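Local coordinates for glutamate--tRNA ligase (Elizabethkingia anophelis, PDB 6B1Z), which probably attaches glutamate to its cognate tRNA in an ATP-dependent reaction, acting as a class I glutamyl-tRNA synthetase, at residues V168-I179 against V191-V202. Residues are numbered along the deposited sequence; the frame is centred on the assembly and turned at random.
Sequences VIRFKMPLDRII and VNTNTLDDKVLV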
loop_
_atom_site.group_PDB
_atom_site.type_symbol
_atom_site.label_atom_id
_atom_site.label_comp_id
_atom_site.label_asym_id
_atom_site.label_seq_id
_atom_site.Cartn_x
_atom_site.Cartn_y
_atom_site.Cartn_z
ATOM N N VAL A 168 -0.542 -2.006 -37.015
ATOM C CA VAL A 168 -1.185 -1.469 -35.827
ATOM C C VAL A 168 -2.111 -0.352 -36.282
ATOM O O VAL A 168 -2.019 0.149 -37.405
ATOM C CB VAL A 168 -0.183 -0.950 -34.771
ATOM C CG1 VAL A 168 0.716 -2.082 -34.246
ATOM C CG2 VAL A 168 0.657 0.220 -35.327
ATOM N N ILE A 169 -3.028 0.036 -35.404
ATOM C CA ILE A 169 -3.860 1.207 -35.643
ATOM C C ILE A 169 -3.388 2.296 -34.701
ATOM O O ILE A 169 -3.296 2.076 -33.489
ATOM C CB ILE A 169 -5.354 0.899 -35.446
ATOM C CG1 ILE A 169 -5.808 -0.153 -36.453
ATOM C CG2 ILE A 169 -6.181 2.194 -35.534
ATOM C CD1 ILE A 169 -7.170 -0.741 -36.153
ATOM N N ARG A 170 -3.065 3.467 -35.254
ATOM C CA ARG A 170 -2.582 4.599 -34.483
ATOM C C ARG A 170 -3.610 5.717 -34.462
ATOM O O ARG A 170 -4.381 5.890 -35.409
ATOM C CB ARG A 170 -1.282 5.156 -35.064
ATOM C CG ARG A 170 -0.071 4.302 -34.733
ATOM C CD ARG A 170 1.201 4.906 -35.346
ATOM N NE ARG A 170 2.350 4.044 -35.077
ATOM C CZ ARG A 170 3.091 4.091 -33.970
ATOM N NH1 ARG A 170 2.816 4.968 -33.010
ATOM N NH2 ARG A 170 4.109 3.252 -33.831
ATOM N N PHE A 171 -3.611 6.471 -33.366
ATOM C CA PHE A 171 -4.394 7.694 -33.314
ATOM C C PHE A 171 -3.730 8.756 -34.185
ATOM O O PHE A 171 -2.510 8.896 -34.169
ATOM C CB PHE A 171 -4.478 8.188 -31.869
ATOM C CG PHE A 171 -5.338 9.402 -31.698
ATOM C CD1 PHE A 171 -6.720 9.286 -31.630
ATOM C CD2 PHE A 171 -4.759 10.665 -31.590
ATOM C CE1 PHE A 171 -7.518 10.408 -31.451
ATOM C CE2 PHE A 171 -5.554 11.791 -31.414
ATOM C CZ PHE A 171 -6.923 11.671 -31.366
ATOM N N LYS A 172 -4.532 9.514 -34.938
ATOM C CA LYS A 172 -4.000 10.605 -35.770
ATOM C C LYS A 172 -4.089 11.922 -34.998
ATOM O O LYS A 172 -5.138 12.576 -34.970
ATOM C CB LYS A 172 -4.750 10.677 -37.092
ATOM C CG LYS A 172 -4.143 11.658 -38.095
ATOM C CD LYS A 172 -4.971 11.655 -39.377
ATOM C CE LYS A 172 -4.410 12.618 -40.400
ATOM N NZ LYS A 172 -4.761 14.020 -40.072
ATOM N N MET A 173 -2.981 12.328 -34.384
ATOM C CA MET A 173 -2.993 13.550 -33.587
ATOM C C MET A 173 -3.309 14.742 -34.480
ATOM O O MET A 173 -2.661 14.913 -35.525
ATOM C CB MET A 173 -1.652 13.796 -32.903
ATOM C CG MET A 173 -1.613 13.391 -31.469
ATOM S SD MET A 173 -2.775 14.316 -30.440
ATOM C CE MET A 173 -2.875 13.081 -29.133
ATOM N N PRO A 174 -4.289 15.573 -34.112
ATOM C CA PRO A 174 -4.576 16.788 -34.881
ATOM C C PRO A 174 -3.364 17.702 -34.992
ATOM O O PRO A 174 -2.493 17.724 -34.118
ATOM C CB PRO A 174 -5.693 17.466 -34.069
ATOM C CG PRO A 174 -6.355 16.347 -33.317
ATOM C CD PRO A 174 -5.269 15.329 -33.032
ATOM N N LEU A 175 -3.328 18.462 -36.089
ATOM C CA LEU A 175 -2.334 19.517 -36.287
ATOM C C LEU A 175 -2.667 20.750 -35.440
ATOM O O LEU A 175 -3.745 21.338 -35.583
ATOM C CB LEU A 175 -2.266 19.883 -37.770
ATOM C CG LEU A 175 -1.335 21.055 -38.143
ATOM C CD1 LEU A 175 0.093 20.759 -37.715
ATOM C CD2 LEU A 175 -1.401 21.370 -39.625
ATOM N N ASP A 176 -1.729 21.147 -34.569
ATOM C CA ASP A 176 -1.743 22.460 -33.918
ATOM C C ASP A 176 -3.117 22.810 -33.335
ATOM O O ASP A 176 -3.724 23.836 -33.642
ATOM C CB ASP A 176 -1.277 23.526 -34.918
ATOM C CG ASP A 176 -1.037 24.887 -34.277
ATOM O OD1 ASP A 176 -0.940 24.968 -33.041
ATOM O OD2 ASP A 176 -0.966 25.902 -35.021
ATOM N N ARG A 177 -3.604 21.924 -32.468
ATOM C CA ARG A 177 -4.889 22.112 -31.823
ATOM C C ARG A 177 -4.667 22.252 -30.325
ATOM O O ARG A 177 -3.900 21.481 -29.736
ATOM C CB ARG A 177 -5.818 20.936 -32.149
ATOM C CG ARG A 177 -7.207 21.104 -31.563
ATOM C CD ARG A 177 -8.139 19.965 -31.998
ATOM N NE ARG A 177 -9.314 19.964 -31.139
ATOM C CZ ARG A 177 -10.227 18.994 -31.144
ATOM N NH1 ARG A 177 -10.122 17.997 -32.014
ATOM N NH2 ARG A 177 -11.250 19.042 -30.298
ATOM N N ILE A 178 -5.327 23.239 -29.716
ATOM C CA ILE A 178 -5.242 23.450 -28.273
ATOM C C ILE A 178 -6.360 22.664 -27.599
ATOM O O ILE A 178 -7.540 22.869 -27.904
ATOM C CB ILE A 178 -5.333 24.939 -27.926
ATOM C CG1 ILE A 178 -4.164 25.681 -28.552
ATOM C CG2 ILE A 178 -5.353 25.116 -26.411
ATOM C CD1 ILE A 178 -4.280 27.181 -28.455
ATOM N N ILE A 179 -5.988 21.756 -26.703
ATOM C CA ILE A 179 -6.936 20.975 -25.920
ATOM C C ILE A 179 -7.013 21.603 -24.537
ATOM O O ILE A 179 -5.993 21.723 -23.845
ATOM C CB ILE A 179 -6.504 19.503 -25.831
ATOM C CG1 ILE A 179 -6.158 18.931 -27.215
ATOM C CG2 ILE A 179 -7.607 18.681 -25.166
ATOM C CD1 ILE A 179 -7.283 19.020 -28.227
ATOM N N VAL A 191 -3.063 21.988 -23.496
ATOM C CA VAL A 191 -2.014 21.208 -24.162
ATOM C C VAL A 191 -2.179 21.386 -25.670
ATOM O O VAL A 191 -3.295 21.216 -26.170
ATOM C CB VAL A 191 -2.138 19.710 -23.801
ATOM C CG1 VAL A 191 -1.221 18.814 -24.666
ATOM C CG2 VAL A 191 -1.913 19.476 -22.298
ATOM N N ASN A 192 -1.099 21.660 -26.396
ATOM C CA ASN A 192 -1.159 21.659 -27.851
ATOM C C ASN A 192 -0.863 20.256 -28.372
ATOM O O ASN A 192 0.104 19.612 -27.945
ATOM C CB ASN A 192 -0.168 22.679 -28.435
ATOM C CG ASN A 192 -0.414 22.941 -29.919
ATOM O OD1 ASN A 192 -0.236 22.053 -30.752
ATOM N ND2 ASN A 192 -0.834 24.159 -30.245
ATOM N N THR A 193 -1.686 19.790 -29.317
ATOM C CA THR A 193 -1.481 18.459 -29.882
ATOM C C THR A 193 -0.123 18.290 -30.562
ATOM O O THR A 193 0.325 17.154 -30.742
ATOM C CB THR A 193 -2.605 18.122 -30.872
ATOM O OG1 THR A 193 -2.715 19.145 -31.873
ATOM C CG2 THR A 193 -3.912 18.023 -30.145
ATOM N N ASN A 194 0.535 19.386 -30.956
ATOM C CA ASN A 194 1.870 19.241 -31.522
ATOM C C ASN A 194 2.872 18.647 -30.537
ATOM O O ASN A 194 3.934 18.180 -30.964
ATOM C CB ASN A 194 2.399 20.596 -31.998
ATOM C CG ASN A 194 1.713 21.108 -33.245
ATOM O OD1 ASN A 194 0.988 20.387 -33.923
ATOM N ND2 ASN A 194 1.957 22.375 -33.560
ATOM N N THR A 195 2.582 18.680 -29.237
ATOM C CA THR A 195 3.451 18.058 -28.244
ATOM C C THR A 195 3.128 16.585 -28.017
ATOM O O THR A 195 3.804 15.935 -27.205
ATOM C CB THR A 195 3.360 18.799 -26.893
ATOM O OG1 THR A 195 2.080 18.566 -26.291
ATOM C CG2 THR A 195 3.591 20.311 -27.051
ATOM N N LEU A 196 2.116 16.046 -28.694
ATOM C CA LEU A 196 1.601 14.709 -28.430
ATOM C C LEU A 196 1.885 13.785 -29.609
ATOM O O LEU A 196 2.206 14.227 -30.717
ATOM C CB LEU A 196 0.099 14.772 -28.141
ATOM C CG LEU A 196 -0.310 15.745 -27.028
ATOM C CD1 LEU A 196 -1.826 15.789 -26.904
ATOM C CD2 LEU A 196 0.359 15.362 -25.686
ATOM N N ASP A 197 1.754 12.475 -29.383
ATOM C CA ASP A 197 2.157 11.457 -30.345
ATOM C C ASP A 197 0.957 10.685 -30.875
ATOM O O ASP A 197 -0.114 10.647 -30.249
ATOM C CB ASP A 197 3.142 10.462 -29.721
ATOM C CG ASP A 197 4.347 11.137 -29.114
ATOM O OD1 ASP A 197 4.656 12.270 -29.524
ATOM O OD2 ASP A 197 4.989 10.529 -28.231
ATOM N N ASP A 198 1.168 10.036 -32.024
ATOM C CA ASP A 198 0.171 9.180 -32.671
ATOM C C ASP A 198 0.172 7.802 -31.995
ATOM O O ASP A 198 0.645 6.807 -32.553
ATOM C CB ASP A 198 0.487 9.016 -34.158
ATOM C CG ASP A 198 0.338 10.303 -34.981
ATOM O OD1 ASP A 198 -0.192 11.315 -34.487
ATOM O OD2 ASP A 198 0.774 10.258 -36.155
ATOM N N LYS A 199 -0.377 7.745 -30.777
ATOM C CA LYS A 199 -0.220 6.546 -29.963
ATOM C C LYS A 199 -0.925 5.357 -30.599
ATOM O O LYS A 199 -1.969 5.487 -31.243
ATOM C CB LYS A 199 -0.764 6.766 -28.546
ATOM C CG LYS A 199 0.082 7.747 -27.709
ATOM C CD LYS A 199 0.200 7.302 -26.235
ATOM C CE LYS A 199 1.271 8.107 -25.477
ATOM N NZ LYS A 199 0.684 8.995 -24.417
ATOM N N VAL A 200 -0.352 4.173 -30.373
ATOM C CA VAL A 200 -0.974 2.944 -30.846
ATOM C C VAL A 200 -2.251 2.689 -30.056
ATOM O O VAL A 200 -2.247 2.706 -28.813
ATOM C CB VAL A 200 -0.012 1.757 -30.714
ATOM C CG1 VAL A 200 -0.736 0.451 -31.085
ATOM C CG2 VAL A 200 1.213 1.949 -31.591
ATOM N N LEU A 201 -3.337 2.438 -30.779
ATOM C CA LEU A 201 -4.641 2.113 -30.223
ATOM C C LEU A 201 -4.944 0.634 -30.280
ATOM O O LEU A 201 -5.590 0.120 -29.367
ATOM C CB LEU A 201 -5.756 2.851 -30.969
ATOM C CG LEU A 201 -5.616 4.366 -30.988
ATOM C CD1 LEU A 201 -6.749 4.978 -31.791
ATOM C CD2 LEU A 201 -5.617 4.881 -29.551
ATOM N N VAL A 202 -4.524 -0.051 -31.344
ATOM C CA VAL A 202 -4.783 -1.478 -31.513
ATOM C C VAL A 202 -3.491 -2.137 -31.981
ATOM O O VAL A 202 -2.843 -1.657 -32.916
ATOM C CB VAL A 202 -5.933 -1.738 -32.513
ATOM C CG1 VAL A 202 -6.247 -3.237 -32.579
ATOM C CG2 VAL A 202 -7.191 -0.923 -32.118
HETATM O O HOH W 1 0.246 17.571 -34.259
#
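Ile-169 and Val-202 pair at one end of this contact, and Ile-179 and Val-191 at the other. Both pairs are antiparallel and hydrogen-bonded. The second lies near the open end of the beta hairpin 178-183/187-192, one residue in from the non-hydrogen-bonded pair Ile-178/Asn-192. The first joins the edge strand 200-202 to strand 168-171 of a three-stranded sheet in the catalytic domain.

Backbone bonds define a classic beta bulge. Ile-169 O accepts from both Leu-201 N (2.7 Å) and Val-202 N (3.3 Å). The register shifts by one residue here, and Phe-171 N then bonds to Lys-199 O.

Side-chain polar bonds hold the loops between the strand pairs. Thr-193 OG1 donates to Pro-174 O (2.7 Å) and accepts from Arg-177 N (3.0 Å). Its chi1 of 54° sets OG1 between the backbone N and the carbonyl carbon, where it meets both partners. Asn-194 OD1 takes Asp-176 N from above its amide plane. A water bridges Asn-194 OD1 and Pro-174 O. Asn-192 works with both ends of its amide: ND2 reaches Asp-176 OD1 with the two flat groups nearly coplanar, and OD1 closes an Asx turn on Asn-194 N. Asp-198 OD1 is met by Met-173 N from above the carboxylate plane. Asp-198 OD2 turns to Tyr-113 and forms a salt bridge with Arg-143.

Apolar contacts fill in between. Met-173 is bent at chi2 (-62°), and its CE lies 3.6 Å from Leu-196 CB. Its SD passes Thr-193 CB. Leu-201 CD1 packs on Phe-171 CB, while the Phe-171 ring leads away to helix 236-246.

The Arg-170 guanidinium, in cation-pi contact with Tyr-138, is bonded at its edge and touched on one face. Asp-198 O lies in its plane, 2.9 Å from NH1, and Val-200 CG2 sits over one face, toward the rim, 3.7 Å from CZ.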